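Local coordinates for carbonic anhydrase (Porphyridium purpureum, PDB 1DDZ), which probably catalyses the reversible hydration of carbon dioxide to hydrogencarbonate and a proton as a zinc-dependent, beta-class carbonic anhydrase, at residues Y69-C74 / V79-L84; A75-P80 / C128-C133. All blocks are in the same frame, centred on the assembly; numbering follows the deposited sequence.

Contact 1: Y69-C74 / V79-L84; sequences YLWIGC and VPANQL. With ZN (zinc ion), chain C.
Trp71 lays one face of its indole against the methyl group of Ala81, which stands over the five-membered ring with CB 3.5 Å from the centroid and only 8° off the ring normal. This CH-pi contact is the tight part of the interface, and all five atoms of the five-membered ring meet the same methyl. At the six-membered ring the approach changes: Leu84 comes in obliquely, its side chain crossing that of Trp71 at about a right angle, and Leu84 CD1 touches Trp71 CH2 at 3.5 Å. Trp71 reaches both partners because CG is anti to the backbone N (chi1 171°), carrying the indole off strand 69-74 onto the short helix 81-84. Strand and helix belong to a beta-alpha-beta unit completed by strand 92-97, whose Val92 and Arg96 also touch Trp71. Replacing Trp71 by an alanine would probably leave a gap over the Ala81 methyl and Leu84 CD1. The other side of the helix is looser: Pro80, at its N-cap, and Asn82 point away from the strand, and both are partly exposed, as is Gln83. Leu84 N donates to Pro80 O at 3.1 Å, closing the first turn of the helix. At the end of strand 69-74, Cys74 takes no part in the packing and binds zinc through SG at 2.4 Å.

Contact 2: A75-P80 / C128-C133; sequences ADSRVP and CGHYGC. With ZN (zinc ion), chain C.
The imidazole of His130 is covered on one face by the Ser77 hydroxyl, OG standing 3.7 Å above the plane and over the ring centre. On the opposite face lies the backbone N of Cys133, 4.0 Å from the plane and offset toward the rim. Asp76 OD2 meets the ring at its edge, in plane, 3.0 Å from His130 NE2; this is a pair of zinc ligands sharing one ion, not a hydrogen bond. The carboxylate and ring planes are turned 48° apart. Zinc takes Asp76 OD2 at 1.9 Å, with OD1 left outside the coordination sphere. His130 binds through NE2 at 2.0 Å and Cys133 through SG at 2.3 Å, while Cys74 supplies the fourth ligand. This is the beta-class metal site: a Cys-Ala-Asp-Ser-Arg sequence, ending at Arg78, faces a His-X-X-Cys turn. The carboxylate fills a place that water takes in some relatives, consistent with a closed form of the site. The four-ligand shell is distorted, OD2 and Cys133 SG opening to about 145° at the metal. Between His130 and Cys133 runs a type II beta turn, with Gly132 at positive phi, which brings the two ligands to the same ion. His130 CG sits between the backbone N and carbonyl carbon (chi1 62°), directing the ring toward the 75-80 loop. Between Ser77 and Cys128 a water links the segments, 3.1 Å from Ser77 OG and donating to Cys128 O at 2.9 Å.

Along the chain, strand 69-74 comes first, and contact 1 closes a tight loop of four residues, 75-78, as the chain turns back onto it at helix 81-84. Contact 2 starts within that loop and ends at 128-133, closing a far longer one that carries strand 92-97, helix 107-119 and most of strand 124-130. The two contacts therefore cross and share Val79 and Pro80. They meet in the sheet, where strands 69-74 and 124-130 are parallel neighbours: Ile72 O lies 3.0 Å from Cys128 N, a probable hydrogen bond. Contact 1 ties the sheet to the following helix, contact 2 the loop after strand 69-74 to the end of strand 124-130 and the next turn, and zinc joins both.

Contact 1: Y69-C74 / V79-L84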
loop_
_atom_site.group_PDB
_atom_site.type_symbol
_atom_site.label_atom_id
_atom_site.label_comp_id
_atom_site.label_asym_id
_atom_site.label_seq_id
_atom_site.Cartn_x
_atom_site.Cartn_y
_atom_site.Cartn_z
ATOM N N TYR A 69 21.123 -12.425 6.403
ATOM C CA TYR A 69 20.353 -12.404 5.160
ATOM C C TYR A 69 18.893 -12.010 5.327
ATOM O O TYR A 69 18.246 -12.389 6.296
ATOM C CB TYR A 69 20.330 -13.781 4.499
ATOM C CG TYR A 69 21.647 -14.239 3.941
ATOM C CD1 TYR A 69 22.567 -14.890 4.748
ATOM C CD2 TYR A 69 21.982 -14.006 2.612
ATOM C CE1 TYR A 69 23.786 -15.288 4.259
ATOM C CE2 TYR A 69 23.200 -14.402 2.108
ATOM C CZ TYR A 69 24.104 -15.045 2.941
ATOM O OH TYR A 69 25.346 -15.435 2.496
ATOM N N LEU A 70 18.410 -11.216 4.383
ATOM C CA LEU A 70 17.016 -10.839 4.282
ATOM C C LEU A 70 16.633 -11.635 3.024
ATOM O O LEU A 70 17.337 -11.594 2.014
ATOM C CB LEU A 70 16.852 -9.354 3.976
ATOM C CG LEU A 70 15.443 -8.759 4.140
ATOM C CD1 LEU A 70 15.276 -7.667 3.153
ATOM C CD2 LEU A 70 14.344 -9.775 4.000
ATOM N N TRP A 71 15.560 -12.402 3.103
ATOM C CA TRP A 71 15.093 -13.188 1.988
ATOM C C TRP A 71 13.639 -12.843 1.707
ATOM O O TRP A 71 12.766 -12.967 2.565
ATOM C CB TRP A 71 15.238 -14.648 2.326
ATOM C CG TRP A 71 14.613 -15.630 1.368
ATOM C CD1 TRP A 71 13.279 -15.856 1.168
ATOM C CD2 TRP A 71 15.304 -16.636 0.615
ATOM N NE1 TRP A 71 13.105 -16.947 0.363
ATOM C CE2 TRP A 71 14.329 -17.443 0.013
ATOM C CE3 TRP A 71 16.651 -16.944 0.426
ATOM C CZ2 TRP A 71 14.658 -18.538 -0.773
ATOM C CZ3 TRP A 71 16.979 -18.037 -0.349
ATOM C CH2 TRP A 71 15.987 -18.822 -0.938
ATOM N N ILE A 72 13.393 -12.349 0.501
ATOM C CA ILE A 72 12.055 -11.990 0.048
ATOM C C ILE A 72 11.635 -13.107 -0.913
ATOM O O ILE A 72 12.220 -13.272 -1.985
ATOM C CB ILE A 72 12.069 -10.621 -0.639
ATOM C CG1 ILE A 72 12.560 -9.558 0.354
ATOM C CG2 ILE A 72 10.680 -10.300 -1.204
ATOM C CD1 ILE A 72 13.372 -8.462 -0.258
ATOM N N GLY A 73 10.675 -13.919 -0.471
ATOM C CA GLY A 73 10.213 -15.047 -1.245
ATOM C C GLY A 73 8.721 -15.041 -1.495
ATOM O O GLY A 73 8.023 -14.088 -1.166
ATOM N N CYS A 74 8.236 -16.126 -2.073
ATOM C CA CYS A 74 6.846 -16.275 -2.417
ATOM C C CYS A 74 6.120 -17.104 -1.381
ATOM O O CYS A 74 6.676 -18.033 -0.811
ATOM C CB CYS A 74 6.748 -16.991 -3.774
ATOM S SG CYS A 74 5.081 -17.225 -4.418
ATOM N N VAL A 79 10.027 -24.789 0.011
ATOM C CA VAL A 79 11.288 -24.938 0.712
ATOM C C VAL A 79 11.657 -23.747 1.583
ATOM O O VAL A 79 11.722 -22.617 1.109
ATOM C CB VAL A 79 12.471 -25.241 -0.235
ATOM C CG1 VAL A 79 13.677 -25.706 0.575
ATOM C CG2 VAL A 79 12.089 -26.296 -1.269
ATOM N N PRO A 80 11.851 -23.985 2.891
ATOM C CA PRO A 80 12.226 -22.893 3.792
ATOM C C PRO A 80 13.561 -22.268 3.355
ATOM O O PRO A 80 14.514 -22.970 2.981
ATOM C CB PRO A 80 12.321 -23.605 5.156
ATOM C CG PRO A 80 11.234 -24.627 5.046
ATOM C CD PRO A 80 11.508 -25.198 3.665
ATOM N N ALA A 81 13.617 -20.949 3.433
ATOM C CA ALA A 81 14.774 -20.185 3.046
ATOM C C ALA A 81 16.062 -20.642 3.700
ATOM O O ALA A 81 17.075 -20.799 3.010
ATOM C CB ALA A 81 14.533 -18.727 3.333
ATOM N N ASN A 82 16.044 -20.850 5.017
ATOM C CA ASN A 82 17.249 -21.270 5.740
ATOM C C ASN A 82 17.741 -22.608 5.242
ATOM O O ASN A 82 18.935 -22.827 5.154
ATOM C CB ASN A 82 17.008 -21.338 7.251
ATOM C CG ASN A 82 16.104 -22.490 7.652
ATOM O OD1 ASN A 82 14.904 -22.453 7.400
ATOM N ND2 ASN A 82 16.685 -23.545 8.228
ATOM N N GLN A 83 16.817 -23.456 4.822
ATOM C CA GLN A 83 17.130 -24.779 4.314
ATOM C C GLN A 83 17.903 -24.674 2.994
ATOM O O GLN A 83 18.991 -25.236 2.840
ATOM C CB GLN A 83 15.835 -25.525 4.075
ATOM C CG GLN A 83 15.929 -27.010 4.215
ATOM C CD GLN A 83 14.817 -27.547 5.064
ATOM O OE1 GLN A 83 14.700 -27.183 6.222
ATOM N NE2 GLN A 83 13.970 -28.384 4.487
ATOM N N LEU A 84 17.344 -23.942 2.043
ATOM C CA LEU A 84 17.990 -23.764 0.755
ATOM C C LEU A 84 19.387 -23.167 0.914
ATOM O O LEU A 84 20.274 -23.414 0.107
ATOM C CB LEU A 84 17.147 -22.845 -0.137
ATOM C CG LEU A 84 15.810 -23.354 -0.691
ATOM C CD1 LEU A 84 14.962 -22.181 -1.167
ATOM C CD2 LEU A 84 16.041 -24.332 -1.808
HETATM ZN ZN ZN C . 4.856 -18.750 -6.252
#

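Contact 2: A75-P80 / C128-C133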
loop_
_atom_site.group_PDB
_atom_site.type_symbol
_atom_site.label_atom_id
_atom_site.label_comp_id
_atom_site.label_asym_id
_atom_site.label_seq_id
_atom_site.Cartn_x
_atom_site.Cartn_y
_atom_site.Cartn_z
ATOM N N ALA A 75 4.835 -16.792 -1.195
ATOM C CA ALA A 75 3.987 -17.503 -0.253
ATOM C C ALA A 75 3.739 -18.964 -0.585
ATOM O O ALA A 75 3.403 -19.702 0.314
ATOM C CB ALA A 75 2.664 -16.784 -0.088
ATOM N N ASP A 76 3.793 -19.368 -1.861
ATOM C CA ASP A 76 3.576 -20.795 -2.186
ATOM C C ASP A 76 4.895 -21.472 -2.365
ATOM O O ASP A 76 5.113 -22.087 -3.399
ATOM C CB ASP A 76 2.668 -21.070 -3.430
ATOM C CG ASP A 76 2.727 -19.966 -4.462
ATOM O OD1 ASP A 76 1.761 -19.193 -4.495
ATOM O OD2 ASP A 76 3.734 -19.841 -5.219
ATOM N N SER A 77 5.759 -21.425 -1.365
ATOM C CA SER A 77 7.064 -22.052 -1.505
ATOM C C SER A 77 7.312 -23.291 -0.690
ATOM O O SER A 77 7.070 -23.367 0.520
ATOM C CB SER A 77 8.194 -21.002 -1.372
ATOM O OG SER A 77 8.157 -20.237 -2.589
ATOM N N ARG A 78 7.701 -24.319 -1.408
ATOM C CA ARG A 78 7.912 -25.630 -0.827
ATOM C C ARG A 78 9.229 -25.833 -0.141
ATOM O O ARG A 78 9.536 -26.953 0.241
ATOM C CB ARG A 78 7.698 -26.740 -1.870
ATOM C CG ARG A 78 6.318 -26.710 -2.495
ATOM C CD ARG A 78 6.216 -27.684 -3.627
ATOM N NE ARG A 78 4.825 -28.007 -3.934
ATOM C CZ ARG A 78 4.438 -28.721 -4.985
ATOM N NH1 ARG A 78 5.342 -29.185 -5.845
ATOM N NH2 ARG A 78 3.152 -29.006 -5.167
ATOM N N VAL A 79 10.027 -24.789 0.011
ATOM C CA VAL A 79 11.288 -24.938 0.712
ATOM C C VAL A 79 11.657 -23.747 1.583
ATOM O O VAL A 79 11.722 -22.617 1.109
ATOM C CB VAL A 79 12.471 -25.241 -0.235
ATOM C CG1 VAL A 79 13.677 -25.706 0.575
ATOM C CG2 VAL A 79 12.089 -26.296 -1.269
ATOM N N PRO A 80 11.851 -23.985 2.891
ATOM C CA PRO A 80 12.226 -22.893 3.792
ATOM C C PRO A 80 13.561 -22.268 3.355
ATOM O O PRO A 80 14.514 -22.970 2.981
ATOM C CB PRO A 80 12.321 -23.605 5.156
ATOM C CG PRO A 80 11.234 -24.627 5.046
ATOM C CD PRO A 80 11.508 -25.198 3.665
ATOM N N CYS A 128 14.090 -14.324 -4.034
ATOM C CA CYS A 128 14.028 -15.658 -4.605
ATOM C C CYS A 128 12.676 -15.982 -5.192
ATOM O O CYS A 128 11.659 -15.806 -4.531
ATOM C CB CYS A 128 14.374 -16.706 -3.542
ATOM S SG CYS A 128 14.273 -18.395 -4.088
ATOM N N GLY A 129 12.691 -16.431 -6.447
ATOM C CA GLY A 129 11.481 -16.812 -7.136
ATOM C C GLY A 129 11.584 -18.305 -7.321
ATOM O O GLY A 129 12.649 -18.877 -7.074
ATOM N N HIS A 130 10.529 -18.943 -7.812
ATOM C CA HIS A 130 10.553 -20.379 -8.009
ATOM C C HIS A 130 9.751 -20.735 -9.259
ATOM O O HIS A 130 8.722 -20.136 -9.533
ATOM C CB HIS A 130 9.988 -21.090 -6.770
ATOM C CG HIS A 130 8.553 -20.752 -6.477
ATOM N ND1 HIS A 130 7.567 -21.706 -6.426
ATOM C CD2 HIS A 130 7.935 -19.564 -6.260
ATOM C CE1 HIS A 130 6.404 -21.124 -6.198
ATOM N NE2 HIS A 130 6.594 -19.818 -6.095
ATOM N N TYR A 131 10.234 -21.708 -10.023
ATOM C CA TYR A 131 9.555 -22.133 -11.243
ATOM C C TYR A 131 8.196 -22.709 -10.882
ATOM O O TYR A 131 8.039 -23.260 -9.798
ATOM C CB TYR A 131 10.407 -23.145 -12.012
ATOM C CG TYR A 131 11.695 -22.543 -12.528
ATOM C CD1 TYR A 131 12.919 -23.089 -12.187
ATOM C CD2 TYR A 131 11.682 -21.405 -13.336
ATOM C CE1 TYR A 131 14.100 -22.518 -12.630
ATOM C CE2 TYR A 131 12.867 -20.822 -13.790
ATOM C CZ TYR A 131 14.068 -21.385 -13.433
ATOM O OH TYR A 131 15.249 -20.824 -13.865
ATOM N N GLY A 132 7.209 -22.504 -11.756
ATOM C CA GLY A 132 5.860 -22.989 -11.490
ATOM C C GLY A 132 5.046 -22.108 -10.536
ATOM O O GLY A 132 3.916 -22.443 -10.181
ATOM N N CYS A 133 5.598 -20.957 -10.161
ATOM C CA CYS A 133 4.928 -20.024 -9.267
ATOM C C CYS A 133 3.465 -19.771 -9.630
ATOM O O CYS A 133 3.186 -19.215 -10.690
ATOM C CB CYS A 133 5.686 -18.701 -9.266
ATOM S SG CYS A 133 5.018 -17.448 -8.166
HETATM ZN ZN ZN C . 4.856 -18.750 -6.252
HETATM O O HOH W 1 10.244 -18.102 -3.574
#